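Local coordinates for alkaline phosphatase (Antarctic bacterium, PDB 2W5V), which probably hydrolyses phosphate monoesters at alkaline pH, with two zinc ions and a magnesium ion in its active site, at residues 154-157 and 158-161; 184-187 and 188-192; 352-355 and 356-360. The protein carries 1 engineered substitution. All coordinates share one frame; numbering follows the deposited sequence.

Interaction 1 (154-157 and 158-161)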
loop_
_atom_site.group_PDB
_atom_site.type_symbol
_atom_site.label_atom_id
_atom_site.label_comp_id
_atom_site.label_asym_id
_atom_site.label_seq_id
_atom_site.Cartn_x
_atom_site.Cartn_y
_atom_site.Cartn_z
ATOM N N ILE B 154 -23.119 12.704 -21.646
ATOM C CA ILE B 154 -21.808 12.095 -21.805
ATOM C C ILE B 154 -21.740 11.251 -23.076
ATOM O O ILE B 154 -20.755 11.306 -23.817
ATOM C CB ILE B 154 -21.433 11.263 -20.558
ATOM C CG1 ILE B 154 -21.030 12.214 -19.429
ATOM C CG2 ILE B 154 -20.298 10.292 -20.875
ATOM C CD1 ILE B 154 -21.023 11.592 -18.055
ATOM N N ALA B 155 -22.790 10.479 -23.335
ATOM C CA ALA B 155 -22.859 9.701 -24.567
ATOM C C ALA B 155 -22.761 10.607 -25.797
ATOM O O ALA B 155 -22.021 10.318 -26.739
ATOM C CB ALA B 155 -24.138 8.889 -24.609
ATOM N N MET B 156 -23.513 11.702 -25.796
ATOM C CA MET B 156 -23.423 12.659 -26.892
ATOM C C MET B 156 -22.010 13.244 -27.007
ATOM O O MET B 156 -21.536 13.488 -28.116
ATOM C CB MET B 156 -24.443 13.788 -26.723
ATOM C CG MET B 156 -24.433 14.782 -27.871
ATOM S SD MET B 156 -25.175 14.083 -29.364
ATOM C CE MET B 156 -26.863 13.852 -28.813
ATOM N N ASP B 157 -21.349 13.476 -25.870
ATOM C CA ASP B 157 -19.967 13.968 -25.869
ATOM C C ASP B 157 -19.016 13.003 -26.586
ATOM O O ASP B 157 -18.037 13.428 -27.209
ATOM C CB ASP B 157 -19.463 14.201 -24.439
ATOM C CG ASP B 157 -20.080 15.431 -23.785
ATOM O OD1 ASP B 157 -20.664 16.281 -24.499
ATOM O OD2 ASP B 157 -19.967 15.553 -22.544
ATOM N N MET B 158 -19.296 11.708 -26.483
ATOM C CA MET B 158 -18.480 10.706 -27.165
ATOM C C MET B 158 -18.390 11.018 -28.655
ATOM O O MET B 158 -17.327 10.901 -29.266
ATOM C CB MET B 158 -19.051 9.297 -26.949
ATOM C CG MET B 158 -18.357 8.196 -27.762
ATOM S SD MET B 158 -16.694 7.848 -27.161
ATOM C CE MET B 158 -17.066 6.808 -25.749
ATOM N N THR B 159 -19.510 11.433 -29.235
ATOM C CA THR B 159 -19.567 11.702 -30.665
ATOM C C THR B 159 -18.726 12.913 -31.064
ATOM O O THR B 159 -18.455 13.118 -32.247
ATOM C CB THR B 159 -21.028 11.902 -31.152
ATOM O OG1 THR B 159 -21.468 13.232 -30.839
ATOM C CG2 THR B 159 -21.950 10.876 -30.494
ATOM N N GLU B 160 -18.323 13.714 -30.082
ATOM C CA GLU B 160 -17.538 14.919 -30.351
ATOM C C GLU B 160 -16.098 14.754 -29.859
ATOM O O GLU B 160 -15.289 15.679 -29.935
ATOM C CB GLU B 160 -18.165 16.131 -29.661
ATOM C CG GLU B 160 -19.654 16.332 -29.933
ATOM C CD GLU B 160 -20.357 17.081 -28.805
ATOM O OE1 GLU B 160 -19.673 17.479 -27.835
ATOM O OE2 GLU B 160 -21.593 17.267 -28.882
ATOM N N SER B 161 -15.788 13.572 -29.344
ATOM C CA SER B 161 -14.483 13.336 -28.743
ATOM C C SER B 161 -13.449 12.929 -29.786
ATOM O O SER B 161 -13.775 12.730 -30.952
ATOM C CB SER B 161 -14.580 12.259 -27.658
ATOM O OG SER B 161 -14.745 10.973 -28.232
#

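Interaction 2 (184-187 and 188-192)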
loop_
_atom_site.group_PDB
_atom_site.type_symbol
_atom_site.label_atom_id
_atom_site.label_comp_id
_atom_site.label_asym_id
_atom_site.label_seq_id
_atom_site.Cartn_x
_atom_site.Cartn_y
_atom_site.Cartn_z
ATOM N N LEU B 184 -26.360 6.707 -31.628
ATOM C CA LEU B 184 -25.606 5.695 -32.340
ATOM C C LEU B 184 -25.354 6.171 -33.768
ATOM O O LEU B 184 -24.231 6.095 -34.274
ATOM C CB LEU B 184 -26.397 4.387 -32.373
ATOM C CG LEU B 184 -25.614 3.106 -32.092
ATOM C CD1 LEU B 184 -26.250 1.949 -32.832
ATOM C CD2 LEU B 184 -24.157 3.260 -32.485
ATOM N N ALA B 185 -26.413 6.665 -34.412
ATOM C CA ALA B 185 -26.334 7.154 -35.785
ATOM C C ALA B 185 -25.368 8.331 -35.887
ATOM O O ALA B 185 -24.641 8.467 -36.870
ATOM C CB ALA B 185 -27.720 7.554 -36.293
ATOM N N ILE B 186 -25.363 9.174 -34.863
ATOM C CA ILE B 186 -24.438 10.299 -34.807
ATOM C C ILE B 186 -22.995 9.805 -34.658
ATOM O O ILE B 186 -22.081 10.346 -35.280
ATOM C CB ILE B 186 -24.801 11.273 -33.662
ATOM C CG1 ILE B 186 -26.250 11.745 -33.809
ATOM C CG2 ILE B 186 -23.848 12.456 -33.643
ATOM C CD1 ILE B 186 -26.634 12.864 -32.868
ATOM N N LEU B 187 -22.793 8.773 -33.845
ATOM C CA LEU B 187 -21.467 8.168 -33.736
ATOM C C LEU B 187 -20.957 7.721 -35.099
ATOM O O LEU B 187 -19.837 8.049 -35.489
ATOM C CB LEU B 187 -21.477 6.966 -32.786
ATOM C CG LEU B 187 -21.183 7.217 -31.309
ATOM C CD1 LEU B 187 -21.270 5.913 -30.536
ATOM C CD2 LEU B 187 -19.817 7.856 -31.135
ATOM N N LYS B 188 -21.780 6.956 -35.813
ATOM C CA LYS B 188 -21.369 6.387 -37.094
ATOM C C LYS B 188 -21.126 7.471 -38.137
ATOM O O LYS B 188 -20.305 7.305 -39.039
ATOM C CB LYS B 188 -22.415 5.404 -37.608
ATOM C CG LYS B 188 -22.658 4.200 -36.716
ATOM C CD LYS B 188 -23.818 3.380 -37.268
ATOM C CE LYS B 188 -24.231 2.268 -36.329
ATOM N NZ LYS B 188 -25.508 1.642 -36.768
ATOM N N GLY B 189 -21.851 8.578 -38.017
ATOM C CA GLY B 189 -21.681 9.697 -38.927
ATOM C C GLY B 189 -20.438 10.492 -38.580
ATOM O O GLY B 189 -20.087 11.434 -39.282
ATOM N N ASN B 190 -19.790 10.121 -37.475
ATOM C CA ASN B 190 -18.501 10.699 -37.082
ATOM C C ASN B 190 -17.347 9.717 -37.284
ATOM O O ASN B 190 -16.337 9.790 -36.588
ATOM C CB ASN B 190 -18.524 11.161 -35.618
ATOM C CG ASN B 190 -19.122 12.545 -35.448
ATOM O OD1 ASN B 190 -18.435 13.554 -35.606
ATOM N ND2 ASN B 190 -20.407 12.599 -35.110
ATOM N N GLN B 191 -17.521 8.787 -38.218
ATOM C CA GLN B 191 -16.463 7.853 -38.619
ATOM C C GLN B 191 -16.287 6.627 -37.716
ATOM O O GLN B 191 -15.358 5.839 -37.907
ATOM C CB GLN B 191 -15.126 8.579 -38.785
ATOM C CG GLN B 191 -15.099 9.561 -39.944
ATOM C CD GLN B 191 -13.727 10.176 -40.146
ATOM O OE1 GLN B 191 -13.075 9.943 -41.163
ATOM N NE2 GLN B 191 -13.277 10.956 -39.168
ATOM N N PHE B 192 -17.178 6.454 -36.745
ATOM C CA PHE B 192 -17.140 5.253 -35.915
ATOM C C PHE B 192 -17.819 4.064 -36.573
ATOM O O PHE B 192 -18.985 4.140 -36.957
ATOM C CB PHE B 192 -17.783 5.508 -34.554
ATOM C CG PHE B 192 -16.853 6.115 -33.556
ATOM C CD1 PHE B 192 -16.836 7.484 -33.354
ATOM C CD2 PHE B 192 -15.988 5.318 -32.826
ATOM C CE1 PHE B 192 -15.976 8.045 -32.430
ATOM C CE2 PHE B 192 -15.127 5.874 -31.909
ATOM C CZ PHE B 192 -15.121 7.237 -31.711
#

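Interaction 3 (352-355 and 356-360)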
loop_
_atom_site.group_PDB
_atom_site.type_symbol
_atom_site.label_atom_id
_atom_site.label_comp_id
_atom_site.label_asym_id
_atom_site.label_seq_id
_atom_site.Cartn_x
_atom_site.Cartn_y
_atom_site.Cartn_z
ATOM N N GLU B 352 10.047 5.069 -13.614
ATOM C CA GLU B 352 10.664 5.537 -12.371
ATOM C C GLU B 352 10.048 6.863 -11.900
ATOM O O GLU B 352 10.126 7.212 -10.730
ATOM C CB GLU B 352 12.179 5.708 -12.536
ATOM C CG GLU B 352 12.960 4.419 -12.807
ATOM C CD GLU B 352 12.816 3.892 -14.239
ATOM O OE1 GLU B 352 12.226 4.581 -15.110
ATOM O OE2 GLU B 352 13.309 2.770 -14.491
ATOM N N GLU B 353 9.450 7.607 -12.824
ATOM C CA GLU B 353 8.827 8.878 -12.476
ATOM C C GLU B 353 7.673 8.704 -11.487
ATOM O O GLU B 353 7.295 9.649 -10.787
ATOM C CB GLU B 353 8.326 9.583 -13.741
ATOM C CG GLU B 353 7.740 10.963 -13.485
ATOM C CD GLU B 353 8.759 11.931 -12.902
ATOM O OE1 GLU B 353 9.941 11.864 -13.304
ATOM O OE2 GLU B 353 8.376 12.763 -12.048
ATOM N N PHE B 354 7.129 7.492 -11.409
ATOM C CA PHE B 354 5.907 7.276 -10.635
ATOM C C PHE B 354 6.113 6.760 -9.205
ATOM O O PHE B 354 5.142 6.379 -8.548
ATOM C CB PHE B 354 4.952 6.358 -11.408
ATOM C CG PHE B 354 4.484 6.955 -12.699
ATOM C CD1 PHE B 354 5.294 6.921 -13.826
ATOM C CD2 PHE B 354 3.262 7.609 -12.774
ATOM C CE1 PHE B 354 4.880 7.497 -15.017
ATOM C CE2 PHE B 354 2.843 8.195 -13.962
ATOM C CZ PHE B 354 3.657 8.145 -15.079
ATOM N N ILE B 355 7.351 6.768 -8.712
ATOM C CA ILE B 355 7.616 6.303 -7.342
ATOM C C ILE B 355 7.390 7.420 -6.322
ATOM O O ILE B 355 7.002 8.526 -6.683
ATOM C CB ILE B 355 9.031 5.713 -7.195
ATOM C CG1 ILE B 355 10.102 6.794 -7.364
ATOM C CG2 ILE B 355 9.242 4.567 -8.195
ATOM C CD1 ILE B 355 11.525 6.248 -7.266
ATOM N N GLY B 356 7.613 7.139 -5.045
ATOM C CA GLY B 356 7.329 8.128 -4.019
ATOM C C GLY B 356 5.840 8.333 -3.763
ATOM O O GLY B 356 4.994 7.536 -4.188
ATOM N N ILE B 357 5.515 9.413 -3.064
ATOM C CA ILE B 357 4.144 9.662 -2.631
ATOM C C ILE B 357 3.711 11.013 -3.167
ATOM O O ILE B 357 4.461 11.987 -3.070
ATOM C CB ILE B 357 4.052 9.677 -1.093
ATOM C CG1 ILE B 357 4.582 8.354 -0.526
ATOM C CG2 ILE B 357 2.608 9.945 -0.635
ATOM C CD1 ILE B 357 4.460 8.232 1.022
ATOM N N TYR B 358 2.512 11.079 -3.739
ATOM C CA TYR B 358 2.059 12.323 -4.372
ATOM C C TYR B 358 0.537 12.388 -4.490
ATOM O O TYR B 358 -0.177 11.414 -4.190
ATOM C CB TYR B 358 2.729 12.507 -5.745
ATOM C CG TYR B 358 2.754 11.245 -6.591
ATOM C CD1 TYR B 358 1.744 10.978 -7.511
ATOM C CD2 TYR B 358 3.784 10.315 -6.461
ATOM C CE1 TYR B 358 1.753 9.816 -8.283
ATOM C CE2 TYR B 358 3.804 9.147 -7.230
ATOM C CZ TYR B 358 2.788 8.907 -8.142
ATOM O OH TYR B 358 2.794 7.752 -8.908
ATOM N N GLU B 359 0.033 13.541 -4.920
ATOM C CA GLU B 359 -1.408 13.698 -5.089
ATOM C C GLU B 359 -1.852 12.947 -6.336
ATOM O O GLU B 359 -1.104 12.873 -7.311
ATOM C CB GLU B 359 -1.781 15.178 -5.196
ATOM C CG GLU B 359 -1.423 15.987 -3.951
ATOM C CD GLU B 359 -2.343 15.708 -2.770
ATOM O OE1 GLU B 359 -3.333 14.960 -2.933
ATOM O OE2 GLU B 359 -2.080 16.251 -1.674
ATOM N N ASN B 360 -3.056 12.373 -6.295
ATOM C CA ASN B 360 -3.608 11.679 -7.464
ATOM C C ASN B 360 -3.521 12.461 -8.778
ATOM O O ASN B 360 -3.261 11.872 -9.831
ATOM C CB ASN B 360 -5.046 11.168 -7.227
ATOM C CG ASN B 360 -6.052 12.283 -6.939
ATOM O OD1 ASN B 360 -5.702 13.456 -6.799
ATOM N ND2 ASN B 360 -7.322 11.904 -6.844
#

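Interaction 1 (154-157 and 158-161)
Met156 O is gripped by Thr159 OG1 at 2.7 Å, the shortest hydrogen bond at the C-terminal end of helix 151-158, where i to i-4 bonding gives way to i to i-3 bonds. The hydroxyl lies in the carbonyl plane, and Thr159 N adds a weak second bond to the same oxygen. OG1 gets there by sitting between the backbone N and the carbonyl carbon of its own residue (chi1 80°), which folds it back against the turn it has just left.

The backbone bonds record the change. Met158 N still makes the i to i-4 bond to Ile154 O at 3.1 Å, while a weak bond to Ala155 O already shares the same N-H. Glu160 N then reaches Asp157 O, three residues back, at 2.9 Å. A type I turn from Met158 to Ser161 closes the segment, and Met158 O receives both Ser161 N and Ser161 OG.

On the outer side, Asp157 OD1 and Glu160 OE1 approach to 3.7 Å, two like charges whose carboxylate planes are turned 51° apart. Asp157 binds magnesium together with Glu153 and His144 in a structure of this protein, although that ion is absent from this chain; a bound cation would probably ease the crowding of negative charge.

Outside these bonds, the bent Met156 side chain passes Thr159 and Glu160 at a slant. Val183 and Leu187 of helix 183-188 cover Thr159, and Tyr142 packs on both Ile154 and Met158. Met156 SD stands 4.1 Å from Thr159 OG1, and Met156 CG is 3.9 Å from Glu160 OE2.

Interaction 2 (184-187 and 188-192)
Asn190 turns back over the end of helix 183-188 and packs against Ile186 and Leu187. Its CB rests 3.4 Å from Leu187 O; CG, set anti to the carbonyl carbon (chi1 -84°), carries the amide alongside Ile186, the two side chains pointing the same way. At the tip, ND2 bonds Ile186 O at 2.8 Å, nearly straight at 162°. That oxygen lies close to the amide plane, yet ND2 approaches it from above the carbonyl plane. ND2 also touches Ile186 CG2 at 3.7 Å. With an alanine in place of Asn190, Ile186 O would probably lose this side-chain donor and a gap would open beside Ile186 CG2.

Leu187 O takes Asn190 N at 2.9 Å and, more weakly, Phe192 N at 3.3 Å. Between Leu187 and Phe192, the side chains meet as well, Leu187 CD2 lying 3.7 Å from Phe192 CD1, and farther back Lys188 CE lies against Leu184 CD2.

Gln191 has a positive phi (82°), and its N bonds Lys188 O. With the Phe192 N to Leu187 O bond and the apolar Leu187-Phe192 pair, this meets the definition of a Schellman motif, which here ends the helix and leads into strand 192-195 of the central sheet.

Interaction 3 (352-355 and 356-360)
Tyr358 OH donates a 2.7 Å hydrogen bond to Phe354 O, and this one side-chain bond ties strand 356-359 back to the loop that leads into it. The approach is bent: the C=O...OH angle is 117°, and the hydroxyl is tilted 32° from the carbonyl plane. Relative to the tyrosine ring, Phe354 O lies at the edge and in plane.

The ring edge carries more of the contact. Tyr358 CE2 is 3.3 Å from Ile355 O, so two successive carbonyl oxygens border the same edge, one beside the hydroxyl and the other farther along. With CG held between the backbone N and the carbonyl carbon (chi1 44°), the phenol is sent back toward the loop. There OH also touches Phe354 CB at 3.6 Å, lying near the plane of the phenylalanine ring at its edge.

Gly356 suits the backbone turn between loop and strand. Its phi is positive, and a CB at this position would clash with Ile355 O.

Phe354 is buried against Leu295 and Ile297 of strand 294-299 and against helix 362-371, whose Lys366 makes a cation-pi contact with Tyr358 and bonds Glu353 O. Lys67 and Tyr63 of the second subunit pack on Ile355 and Ile357, respectively.

Gly356 and Tyr358 share backbone hydrogen bonds with Leu71, placing this strand parallel to strand 68-73. The contact thus fastens the connection from strand 342-347 to the strand that is outermost, within this chain, in the large mixed sheet at the heart of the alkaline phosphatase alpha/beta fold.

Interactions 1 and 2 form one neighbourhood, their centres about 10 Å apart, in which two helix ends lie against each other. Thr159 O comes 3.3 Å from Asn190 CG, while Leu187 CD2 packs on Met158 CG at 3.7 Å and on Thr159 CG2. Interaction 3 lies far off, its centre about 31 Å from that of interaction 1 and about 39 Å from that of interaction 2, on the opposite side of the chain's centre from the latter. Interaction 1 stands off the bound metals, the side chain of Ile154 being about 11 Å from a magnesium ion and about 14 Å from a zinc ion. Segments 188-192 and 356-360 reach the sheet strands outermost within this chain.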